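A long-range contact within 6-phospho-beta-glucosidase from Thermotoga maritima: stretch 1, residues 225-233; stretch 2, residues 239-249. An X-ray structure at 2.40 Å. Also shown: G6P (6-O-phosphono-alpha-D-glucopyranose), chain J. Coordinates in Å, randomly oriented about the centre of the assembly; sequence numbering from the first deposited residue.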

# COMPACT_ATOMS: atom_id res chain seq x y z
N ASP A 225 6.36 18.62 -38.69
CA ASP A 225 4.99 18.79 -38.14
C ASP A 225 4.55 17.74 -37.11
O ASP A 225 3.42 17.80 -36.60
CB ASP A 225 3.96 18.85 -39.26
CG ASP A 225 3.46 20.27 -39.52
OD1 ASP A 225 2.65 20.77 -38.69
OD2 ASP A 225 3.84 20.96 -40.50
N GLU A 226 5.45 16.82 -36.80
CA GLU A 226 5.17 15.71 -35.90
C GLU A 226 5.80 15.78 -34.52
O GLU A 226 5.61 14.88 -33.71
CB GLU A 226 5.70 14.42 -36.51
CG GLU A 226 4.66 13.58 -37.21
CD GLU A 226 5.33 12.54 -38.08
OE1 GLU A 226 5.67 11.43 -37.56
OE2 GLU A 226 5.54 12.87 -39.26
N ASP A 227 6.59 16.79 -34.25
CA ASP A 227 7.23 16.90 -32.95
C ASP A 227 6.40 17.76 -32.04
O ASP A 227 5.69 18.68 -32.47
CB ASP A 227 8.59 17.59 -33.15
CG ASP A 227 9.51 16.79 -34.05
OD1 ASP A 227 9.21 15.58 -34.23
OD2 ASP A 227 10.51 17.27 -34.63
N PHE A 228 6.53 17.48 -30.75
CA PHE A 228 5.84 18.28 -29.78
C PHE A 228 6.42 19.66 -29.85
O PHE A 228 7.62 19.82 -29.93
CB PHE A 228 6.02 17.61 -28.45
CG PHE A 228 5.45 16.27 -28.41
CD1 PHE A 228 6.22 15.17 -28.79
CD2 PHE A 228 4.12 16.09 -28.01
CE1 PHE A 228 5.67 13.87 -28.76
CE2 PHE A 228 3.56 14.83 -27.96
CZ PHE A 228 4.34 13.69 -28.32
N PRO A 229 5.57 20.66 -29.91
CA PRO A 229 6.05 22.05 -29.91
C PRO A 229 6.69 22.43 -28.57
O PRO A 229 6.55 21.71 -27.58
CB PRO A 229 4.79 22.85 -30.25
CG PRO A 229 3.64 21.93 -29.97
CD PRO A 229 4.11 20.53 -30.01
N THR A 230 7.45 23.51 -28.57
CA THR A 230 8.15 23.98 -27.39
C THR A 230 7.26 24.19 -26.16
O THR A 230 7.65 23.80 -25.06
CB THR A 230 8.96 25.27 -27.76
OG1 THR A 230 9.97 24.92 -28.73
CG2 THR A 230 9.75 25.82 -26.55
N TRP A 231 6.08 24.76 -26.34
CA TRP A 231 5.19 25.01 -25.22
C TRP A 231 4.83 23.71 -24.47
O TRP A 231 4.60 23.70 -23.26
CB TRP A 231 3.98 25.76 -25.77
CG TRP A 231 3.18 24.99 -26.75
CD1 TRP A 231 3.16 25.15 -28.11
CD2 TRP A 231 2.25 23.95 -26.45
NE1 TRP A 231 2.26 24.28 -28.67
CE2 TRP A 231 1.68 23.53 -27.66
CE3 TRP A 231 1.80 23.37 -25.26
CZ2 TRP A 231 0.71 22.57 -27.73
CZ3 TRP A 231 0.86 22.39 -25.33
CH2 TRP A 231 0.31 22.00 -26.56
N PHE A 232 4.86 22.60 -25.21
CA PHE A 232 4.53 21.26 -24.70
C PHE A 232 5.51 20.82 -23.59
O PHE A 232 5.13 20.34 -22.53
CB PHE A 232 4.52 20.23 -25.85
CG PHE A 232 4.30 18.79 -25.37
CD1 PHE A 232 3.02 18.30 -25.18
CD2 PHE A 232 5.37 17.96 -25.12
CE1 PHE A 232 2.82 17.02 -24.72
CE2 PHE A 232 5.19 16.67 -24.62
CZ PHE A 232 3.91 16.18 -24.42
N TYR A 233 6.78 21.00 -23.88
CA TYR A 233 7.84 20.75 -22.91
C TYR A 233 7.85 21.71 -21.73
O TYR A 233 8.10 21.27 -20.62
CB TYR A 233 9.21 20.72 -23.62
CG TYR A 233 9.33 19.53 -24.58
CD1 TYR A 233 9.24 18.22 -24.08
CD2 TYR A 233 9.51 19.70 -25.96
CE1 TYR A 233 9.34 17.11 -24.92
CE2 TYR A 233 9.59 18.59 -26.82
CZ TYR A 233 9.51 17.30 -26.28
OH TYR A 233 9.59 16.17 -27.08
N ILE A 239 10.19 14.67 -20.70
CA ILE A 239 10.59 14.26 -22.04
C ILE A 239 9.85 12.97 -22.30
O ILE A 239 9.89 12.04 -21.51
CB ILE A 239 12.13 14.08 -22.20
CG1 ILE A 239 12.87 15.40 -22.03
CG2 ILE A 239 12.47 13.50 -23.58
CD1 ILE A 239 14.14 15.27 -21.30
N VAL A 240 9.15 12.93 -23.42
CA VAL A 240 8.16 11.91 -23.67
C VAL A 240 8.63 10.92 -24.74
O VAL A 240 9.27 11.27 -25.71
CB VAL A 240 6.81 12.59 -24.04
CG1 VAL A 240 6.71 13.00 -25.55
CG2 VAL A 240 5.71 11.70 -23.67
N ASN A 241 8.36 9.64 -24.53
CA ASN A 241 8.58 8.64 -25.60
C ASN A 241 7.84 9.09 -26.87
O ASN A 241 6.71 9.51 -26.81
CB ASN A 241 8.09 7.27 -25.13
CG ASN A 241 8.47 6.09 -26.07
OD1 ASN A 241 8.16 6.08 -27.26
ND2 ASN A 241 9.12 5.07 -25.49
N PRO A 242 8.49 9.02 -28.03
CA PRO A 242 7.89 9.51 -29.29
C PRO A 242 6.56 8.81 -29.61
O PRO A 242 5.72 9.38 -30.29
CB PRO A 242 8.94 9.16 -30.38
CG PRO A 242 10.23 8.89 -29.63
CD PRO A 242 9.84 8.45 -28.22
N TYR A 243 6.39 7.61 -29.08
CA TYR A 243 5.14 6.87 -29.24
C TYR A 243 3.93 7.54 -28.60
O TYR A 243 2.80 7.17 -28.91
CB TYR A 243 5.27 5.48 -28.66
CG TYR A 243 5.93 4.50 -29.59
CD1 TYR A 243 7.34 4.47 -29.73
CD2 TYR A 243 5.16 3.57 -30.31
CE1 TYR A 243 7.95 3.55 -30.60
CE2 TYR A 243 5.75 2.67 -31.18
CZ TYR A 243 7.13 2.65 -31.32
OH TYR A 243 7.70 1.74 -32.19
N LEU A 244 4.19 8.51 -27.72
CA LEU A 244 3.11 9.26 -27.10
C LEU A 244 2.38 10.08 -28.15
O LEU A 244 1.27 10.47 -27.93
CB LEU A 244 3.61 10.15 -25.95
CG LEU A 244 3.37 9.62 -24.53
CD1 LEU A 244 1.92 9.07 -24.28
CD2 LEU A 244 4.42 8.54 -24.20
N ARG A 245 3.01 10.30 -29.29
CA ARG A 245 2.41 11.04 -30.39
C ARG A 245 1.07 10.42 -30.80
O ARG A 245 0.16 11.14 -31.20
CB ARG A 245 3.30 11.04 -31.63
CG ARG A 245 4.35 12.13 -31.69
CD ARG A 245 5.32 11.91 -32.89
NE ARG A 245 5.49 10.46 -33.06
CZ ARG A 245 5.93 9.85 -34.16
NH1 ARG A 245 6.22 10.55 -35.25
NH2 ARG A 245 6.06 8.51 -34.16
N TYR A 246 0.96 9.10 -30.70
CA TYR A 246 -0.25 8.38 -31.11
C TYR A 246 -1.41 8.65 -30.20
O TYR A 246 -2.55 8.62 -30.65
CB TYR A 246 -0.04 6.85 -31.21
CG TYR A 246 0.99 6.48 -32.26
CD1 TYR A 246 0.69 6.53 -33.61
CD2 TYR A 246 2.29 6.09 -31.88
CE1 TYR A 246 1.65 6.22 -34.58
CE2 TYR A 246 3.25 5.77 -32.83
CZ TYR A 246 2.93 5.86 -34.18
OH TYR A 246 3.89 5.54 -35.12
N TYR A 247 -1.11 8.94 -28.94
CA TYR A 247 -2.10 9.33 -27.96
C TYR A 247 -2.41 10.81 -28.02
O TYR A 247 -3.58 11.14 -28.13
CB TYR A 247 -1.60 8.98 -26.58
CG TYR A 247 -1.49 7.51 -26.35
CD1 TYR A 247 -0.35 6.81 -26.76
CD2 TYR A 247 -2.51 6.82 -25.72
CE1 TYR A 247 -0.23 5.47 -26.55
CE2 TYR A 247 -2.39 5.46 -25.47
CZ TYR A 247 -1.26 4.79 -25.89
OH TYR A 247 -1.11 3.46 -25.67
N LEU A 248 -1.39 11.68 -28.01
CA LEU A 248 -1.58 13.11 -27.81
C LEU A 248 -1.71 13.88 -29.13
O LEU A 248 -2.15 15.04 -29.16
CB LEU A 248 -0.44 13.67 -26.97
CG LEU A 248 -0.50 13.20 -25.52
CD1 LEU A 248 0.90 13.29 -25.05
CD2 LEU A 248 -1.47 14.05 -24.67
N MET A 249 -1.31 13.22 -30.22
CA MET A 249 -1.41 13.73 -31.59
C MET A 249 -2.20 12.75 -32.50
O MET A 249 -1.85 12.55 -33.67
CB MET A 249 -0.02 13.98 -32.19
CG MET A 249 0.77 15.07 -31.51
SD MET A 249 2.47 15.19 -32.11
CE MET A 249 2.22 15.60 -33.64
C1 G6P J . 11.49 1.57 -32.64
C2 G6P J . 10.78 0.83 -31.47
C3 G6P J . 10.75 -0.67 -31.74
C4 G6P J . 9.97 -0.88 -33.03
C5 G6P J . 10.73 -0.20 -34.17
C6 G6P J . 9.97 -0.34 -35.48
O1 G6P J . 11.52 3.00 -32.51
O2 G6P J . 11.39 1.05 -30.20
O3 G6P J . 10.21 -1.42 -30.65
O4 G6P J . 9.74 -2.28 -33.25
O5 G6P J . 10.92 1.22 -33.92
O6 G6P J . 10.86 -0.40 -36.59
P G6P J . 10.42 -1.13 -37.96
O1P G6P J . 11.66 -1.18 -38.82
O2P G6P J . 9.33 -0.43 -38.75
O3P G6P J . 9.98 -2.52 -37.59

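Stretch 1 is mostly loop and passes into a helix at its end. Stretch 2 begins as a short strand, turns at Asn-241 and Pro-242, and continues into a helix that runs to Leu-248. The two backbones come nearest at two places. Glu-226 lies across from Arg-245, with their CA atoms 7.7 Å apart, and Tyr-233 lies across from Ile-239, with CA to CA 7.1 Å. No hydrogen bond crosses between the stretches. The contact is made mainly by side-chain packing, with one salt bridge, and it buries 512 Å² summed over both sides.

Asp-225 takes a minor part. Asp-225 O lies 3.9 Å from CE of Met-249, while its carboxylate stays out of reach of stretch 2. The same methyl group sits closer to the next residue, with Met-249 CE 3.5 Å from Glu-226 O.

Glu-226 supplies the charged pairing. Its CA-to-CB bond points sideways, but the end of the side chain comes nearer and forms a salt bridge, OE1 of Glu-226 to NH1 of Arg-245, at a short 2.5 Å. The carboxylate oxygen approaches the guanidinium at its edge, near its plane, where the N-H groups point. Glu-226 OE1 is also hydrogen-bonded elsewhere in the structure. The arginine is steadied within its own stretch, because NE of Arg-245 donates to O of Pro-242 at 3.0 Å. The backbone N of Arg-245 donates to that same Pro-242 O, also at 3.0 Å.

Asp-227 makes no contact, and its CA-to-CB bond points away. Phe-228 is the centre of the packing. It is buried, and stretch 2 covers 101 Å² of it, the largest covered area of any residue here. Its ring is held between two groups. Over one face lies CG1 of Val-240, 3.9 Å from the centroid of the Phe-228 ring, in a CH-pi contact. Over the opposite face lies SD of Met-249, 4.5 Å from the centroid of the Phe-228 ring, in a sulfur-aromatic contact. The methyl of Val-240 turns weakly polarized C-H bonds to the pi face, and the sulfur of Met-249 is polarizable; both suit an aromatic surface. Leu-244 meets the ring edge, with its C atom 4.1 Å from Phe-228 CZ. The aliphatic part of Arg-245 also packs here, CG to Phe-228 CE1 at 3.7 Å. One arginine thus serves both the apolar cluster and the salt bridge.

Pro-229, Thr-230 and Trp-231 make no contact with stretch 2. Pro-229 does help shape the turn into the helix, since its O accepts a hydrogen bond from N of Phe-232 at 3.0 Å.

The CA-to-CB bond of Phe-232 points toward stretch 2, and its ring extends the apolar cluster. Phe-232 CE2 lies 4.1 Å from Val-240 CG1, and Phe-232 CE1 lies 4.2 Å from Leu-248 CD1. Both partners also touch Phe-228, so the two phenylalanines share them.

Tyr-233 closes the contact. Its ring packs against the strand backbone, with CE1 of Tyr-233 4.2 Å from CA of Ile-239.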